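Enolase from the environmental genome shotgun sequencing of the Sargasso Sea (PDB 2QGY) is of unknown specific function but belongs to the enolase superfamily, binds magnesium and probably abstracts a proton alpha to a substrate carboxylate. Local coordinates at residues A[66-71]-A[104-108]; A[274-278]-A[310-314]. All coordinates share one frame. Residues are numbered along the deposited sequence.

Interaction 1: A[66-71]-A[104-108]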
loop_
_atom_site.group_PDB
_atom_site.type_symbol
_atom_site.label_atom_id
_atom_site.label_comp_id
_atom_site.label_asym_id
_atom_site.label_seq_id
_atom_site.Cartn_x
_atom_site.Cartn_y
_atom_site.Cartn_z
ATOM N N ILE A 66 8.817 6.978 -7.904
ATOM C CA ILE A 66 7.885 6.065 -8.554
ATOM C C ILE A 66 7.159 6.726 -9.727
ATOM O O ILE A 66 7.102 6.147 -10.813
ATOM C CB ILE A 66 6.879 5.458 -7.534
ATOM C CG1 ILE A 66 7.627 4.542 -6.561
ATOM C CG2 ILE A 66 5.781 4.667 -8.269
ATOM C CD1 ILE A 66 6.725 4.168 -5.350
ATOM N N ILE A 67 6.627 7.933 -9.530
ATOM C CA ILE A 67 6.061 8.664 -10.652
ATOM C C ILE A 67 7.080 8.779 -11.787
ATOM O O ILE A 67 6.734 8.566 -12.953
ATOM C CB ILE A 67 5.623 10.118 -10.238
ATOM C CG1 ILE A 67 4.449 10.040 -9.255
ATOM C CG2 ILE A 67 5.231 10.962 -11.481
ATOM C CD1 ILE A 67 4.132 11.375 -8.551
ATOM N N LYS A 68 8.315 9.137 -11.452
ATOM C CA LYS A 68 9.358 9.271 -12.458
ATOM C C LYS A 68 9.600 7.949 -13.203
ATOM O O LYS A 68 9.724 7.937 -14.442
ATOM C CB LYS A 68 10.681 9.760 -11.831
ATOM C CG LYS A 68 11.810 9.896 -12.884
ATOM C CD LYS A 68 13.033 10.656 -12.365
ATOM C CE LYS A 68 14.199 9.713 -12.039
ATOM N NZ LYS A 68 15.511 10.424 -11.714
ATOM N N GLU A 69 9.636 6.837 -12.469
ATOM C CA GLU A 69 9.876 5.548 -13.133
ATOM C C GLU A 69 8.728 5.096 -14.013
ATOM O O GLU A 69 8.929 4.517 -15.117
ATOM C CB GLU A 69 10.228 4.453 -12.130
ATOM C CG GLU A 69 11.610 4.594 -11.484
ATOM C CD GLU A 69 12.766 4.660 -12.493
ATOM O OE1 GLU A 69 12.752 3.894 -13.480
ATOM O OE2 GLU A 69 13.696 5.473 -12.289
ATOM N N LEU A 70 7.512 5.366 -13.541
ATOM C CA LEU A 70 6.323 5.075 -14.327
ATOM C C LEU A 70 6.312 5.938 -15.585
ATOM O O LEU A 70 6.011 5.465 -16.674
ATOM C CB LEU A 70 5.064 5.273 -13.501
ATOM C CG LEU A 70 4.887 4.236 -12.384
ATOM C CD1 LEU A 70 3.668 4.568 -11.510
ATOM C CD2 LEU A 70 4.774 2.818 -12.907
ATOM N N PHE A 71 6.685 7.201 -15.432
ATOM C CA PHE A 71 6.706 8.096 -16.553
ATOM C C PHE A 71 7.632 7.583 -17.650
ATOM O O PHE A 71 7.244 7.561 -18.813
ATOM C CB PHE A 71 7.117 9.493 -16.113
ATOM C CG PHE A 71 7.417 10.416 -17.250
ATOM C CD1 PHE A 71 6.382 11.065 -17.915
ATOM C CD2 PHE A 71 8.728 10.645 -17.646
ATOM C CE1 PHE A 71 6.645 11.917 -18.956
ATOM C CE2 PHE A 71 8.991 11.503 -18.703
ATOM C CZ PHE A 71 7.951 12.126 -19.349
ATOM N N ALA A 104 1.094 7.730 -6.567
ATOM C CA ALA A 104 1.883 7.936 -7.800
ATOM C C ALA A 104 1.018 7.836 -9.064
ATOM O O ALA A 104 1.082 8.714 -9.920
ATOM C CB ALA A 104 3.037 6.931 -7.879
ATOM N N THR A 105 0.216 6.777 -9.174
ATOM C CA THR A 105 -0.573 6.547 -10.391
ATOM C C THR A 105 -1.692 7.563 -10.441
ATOM O O THR A 105 -2.061 7.977 -11.506
ATOM C CB THR A 105 -1.179 5.138 -10.495
ATOM O OG1 THR A 105 -2.117 4.904 -9.428
ATOM C CG2 THR A 105 -0.050 4.097 -10.404
ATOM N N SER A 106 -2.234 7.957 -9.290
ATOM C CA SER A 106 -3.246 9.066 -9.288
ATOM C C SER A 106 -2.707 10.322 -9.967
ATOM O O SER A 106 -3.414 10.964 -10.771
ATOM C CB SER A 106 -3.665 9.465 -7.862
ATOM O OG SER A 106 -4.337 8.375 -7.293
ATOM N N ALA A 107 -1.503 10.726 -9.589
ATOM C CA ALA A 107 -0.970 11.986 -10.071
ATOM C C ALA A 107 -0.868 11.908 -11.611
ATOM O O ALA A 107 -1.246 12.850 -12.289
ATOM C CB ALA A 107 0.371 12.295 -9.447
ATOM N N ILE A 108 -0.376 10.789 -12.127
ATOM C CA ILE A 108 -0.158 10.657 -13.572
ATOM C C ILE A 108 -1.535 10.592 -14.245
ATOM O O ILE A 108 -1.785 11.321 -15.209
ATOM C CB ILE A 108 0.665 9.422 -13.939
ATOM C CG1 ILE A 108 2.098 9.536 -13.410
ATOM C CG2 ILE A 108 0.685 9.246 -15.486
ATOM C CD1 ILE A 108 2.881 8.175 -13.446
#

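Interaction 2: A[274-278]-A[310-314]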
loop_
_atom_site.group_PDB
_atom_site.type_symbol
_atom_site.label_atom_id
_atom_site.label_comp_id
_atom_site.label_asym_id
_atom_site.label_seq_id
_atom_site.Cartn_x
_atom_site.Cartn_y
_atom_site.Cartn_z
ATOM N N PRO A 274 -12.445 7.980 -0.140
ATOM C CA PRO A 274 -11.083 7.774 -0.662
ATOM C C PRO A 274 -10.517 9.174 -0.999
ATOM O O PRO A 274 -11.286 10.105 -1.342
ATOM C CB PRO A 274 -11.303 6.981 -1.958
ATOM C CG PRO A 274 -12.694 7.345 -2.409
ATOM C CD PRO A 274 -13.472 7.453 -1.059
ATOM N N ASP A 275 -9.197 9.320 -0.960
ATOM C CA ASP A 275 -8.622 10.636 -1.301
ATOM C C ASP A 275 -8.596 10.760 -2.826
ATOM O O ASP A 275 -8.338 9.797 -3.554
ATOM C CB ASP A 275 -7.211 10.791 -0.728
ATOM C CG ASP A 275 -6.660 12.217 -0.889
ATOM O OD1 ASP A 275 -6.786 13.027 0.056
ATOM O OD2 ASP A 275 -6.129 12.533 -1.972
ATOM N N ILE A 276 -8.950 11.945 -3.298
ATOM C CA ILE A 276 -8.995 12.214 -4.732
ATOM C C ILE A 276 -7.671 11.892 -5.455
ATOM O O ILE A 276 -7.648 11.519 -6.666
ATOM C CB ILE A 276 -9.419 13.701 -4.970
ATOM C CG1 ILE A 276 -9.645 13.976 -6.470
ATOM C CG2 ILE A 276 -8.361 14.695 -4.343
ATOM C CD1 ILE A 276 -10.835 13.212 -7.128
ATOM N N SER A 277 -6.574 12.063 -4.734
ATOM C CA SER A 277 -5.238 11.918 -5.279
ATOM C C SER A 277 -4.558 10.680 -4.689
ATOM O O SER A 277 -3.346 10.495 -4.809
ATOM C CB SER A 277 -4.430 13.155 -4.953
ATOM O OG SER A 277 -4.771 14.191 -5.867
ATOM N N GLY A 278 -5.351 9.815 -4.053
ATOM C CA GLY A 278 -4.777 8.623 -3.444
ATOM C C GLY A 278 -5.426 7.319 -3.850
ATOM O O GLY A 278 -4.875 6.247 -3.572
ATOM N N SER A 310 -5.330 18.928 -6.929
ATOM C CA SER A 310 -6.227 17.954 -6.258
ATOM C C SER A 310 -7.636 18.504 -6.044
ATOM O O SER A 310 -8.625 17.810 -6.343
ATOM C CB SER A 310 -5.661 17.532 -4.917
ATOM O OG SER A 310 -4.469 16.800 -5.076
ATOM N N ALA A 311 -7.748 19.725 -5.531
ATOM C CA ALA A 311 -9.096 20.287 -5.310
ATOM C C ALA A 311 -9.875 20.388 -6.623
ATOM O O ALA A 311 -11.072 20.081 -6.664
ATOM C CB ALA A 311 -9.059 21.653 -4.549
ATOM N N SER A 312 -9.224 20.825 -7.701
ATOM C CA SER A 312 -9.930 20.935 -8.981
ATOM C C SER A 312 -10.416 19.594 -9.496
ATOM O O SER A 312 -11.550 19.481 -9.958
ATOM C CB SER A 312 -9.054 21.604 -10.036
ATOM O OG SER A 312 -9.815 21.775 -11.220
ATOM N N ALA A 313 -9.564 18.569 -9.423
ATOM C CA ALA A 313 -9.976 17.211 -9.818
ATOM C C ALA A 313 -11.176 16.761 -8.978
ATOM O O ALA A 313 -12.166 16.213 -9.512
ATOM C CB ALA A 313 -8.808 16.246 -9.631
ATOM N N MET A 314 -11.108 17.013 -7.678
ATOM C CA MET A 314 -12.182 16.599 -6.778
ATOM C C MET A 314 -13.497 17.262 -7.204
ATOM O O MET A 314 -14.536 16.607 -7.312
ATOM C CB MET A 314 -11.838 16.985 -5.324
ATOM C CG MET A 314 -12.954 16.671 -4.254
ATOM S SD MET A 314 -12.631 17.254 -2.605
ATOM C CE MET A 314 -12.506 19.030 -2.856
#

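Interaction 1: A[66-71]-A[104-108]
Helix 60-74 meets helix 99-120 through a largely apolar face, and the short axes of 66-71 and 104-108 approach to 9.4 Å at a crossing angle of -57°. Ile66 opens the contact, its CG2 lying 3.6 Å from Ala104 CB. Ile67 follows at the point where the backbones come nearest, its CA 5.1 Å from Ala104 CA. Ile67 CG1 rests 3.6 Å from Ala104 CA, its CD1 reaches to 4.0 Å from Ala107 CB, and its CG2 lies 3.9 Å from Ile108 CG1. One turn on, Leu70 sets CB 3.6 Å from Ile108 CD1, while its CD1 touches the methyl CG2 of Thr105 at 3.9 Å; the hydroxyl of Thr105 bonds to Gly280 O. Phe71 turns its ring away, onto Leu13 and Leu16 of strand 13-21.

Both helices belong to the N-terminal capping domain of the mandelate racemase/muconate lactonizing enzyme family, in which helices pack on an antiparallel sheet, here Ile67 on Ile37 and Ile39 of strand 37-43. From the other subunit, Phe58 packs on Leu70. The small side chain of Ala104 lets the backbones draw close, and the pairing rests on van der Waals fit and exclusion of water.

Interaction 2: A[274-278]-A[310-314]
Ile276 contributes the largest buried area to this contact between a loop and a helix. Its side chain points at helix 309-320 and lies along one turn of it: CG1 sits 3.6 Å from Met314 N, 3.9 Å from Met314 CB and 4.0 Å from Ala313 CB, while CG2 approaches Ser310 O at 3.7 Å. The Ser310 carbonyl already accepts from Met314 N at 2.9 Å within the helix, so the isoleucine meets a backbone whose polar groups are paired. Leu282 and Ile285 of helix 282-294 also touch this side chain, which thus joins the loop to two helices.

Ser310, next in buried area, supplies the polar part of the contact. Its OG donates to Ser277 OG at 2.7 Å. Ser277 OG is also hydrogen-bonded to Glu52 O, and Glu52 OE1 accepts from Ser310 N.

The 274-278 loop follows strand 271-272 of the modified TIM barrel, (beta/alpha)7beta, characteristic of the enolase superfamily C-terminal domain, and leads into helix 282-294. Within it, Asp275 OD2 accepts from Ser277 N at 2.8 Å, forming an Asx turn, and Gly278 N donates to Asp275 O at 3.0 Å. The carboxylate of Asp275 is further held by His302 and Asn305, fixing the turn that presents Ile276 and Ser277 to the helix. Met314 joins through its CB and backbone, while the end of its side chain leads away; the Met314 side chain is about 12 Å from the magnesium ion bound by Asp200, Glu226 and Glu252.

Interaction 1 closes along the chain before interaction 2 opens, and their centres lie 15 Å apart. The first is in the N-terminal capping domain, where helices 60-74 and 99-120 lie against the antiparallel sheet; the second joins a loop and helix 309-320 of the barrel domain, near the centre of the chain. Helix 99-120 bridges them: Ser106, on the same segment as Ala104 and Ile108, places CB 3.2 Å from Ser277 O. Ser106 OG is also hydrogen-bonded to Gly280 N, just beyond the 274-278 loop. The two contacts therefore meet at the interface between cap and barrel, the two domains that make up enolase superfamily members.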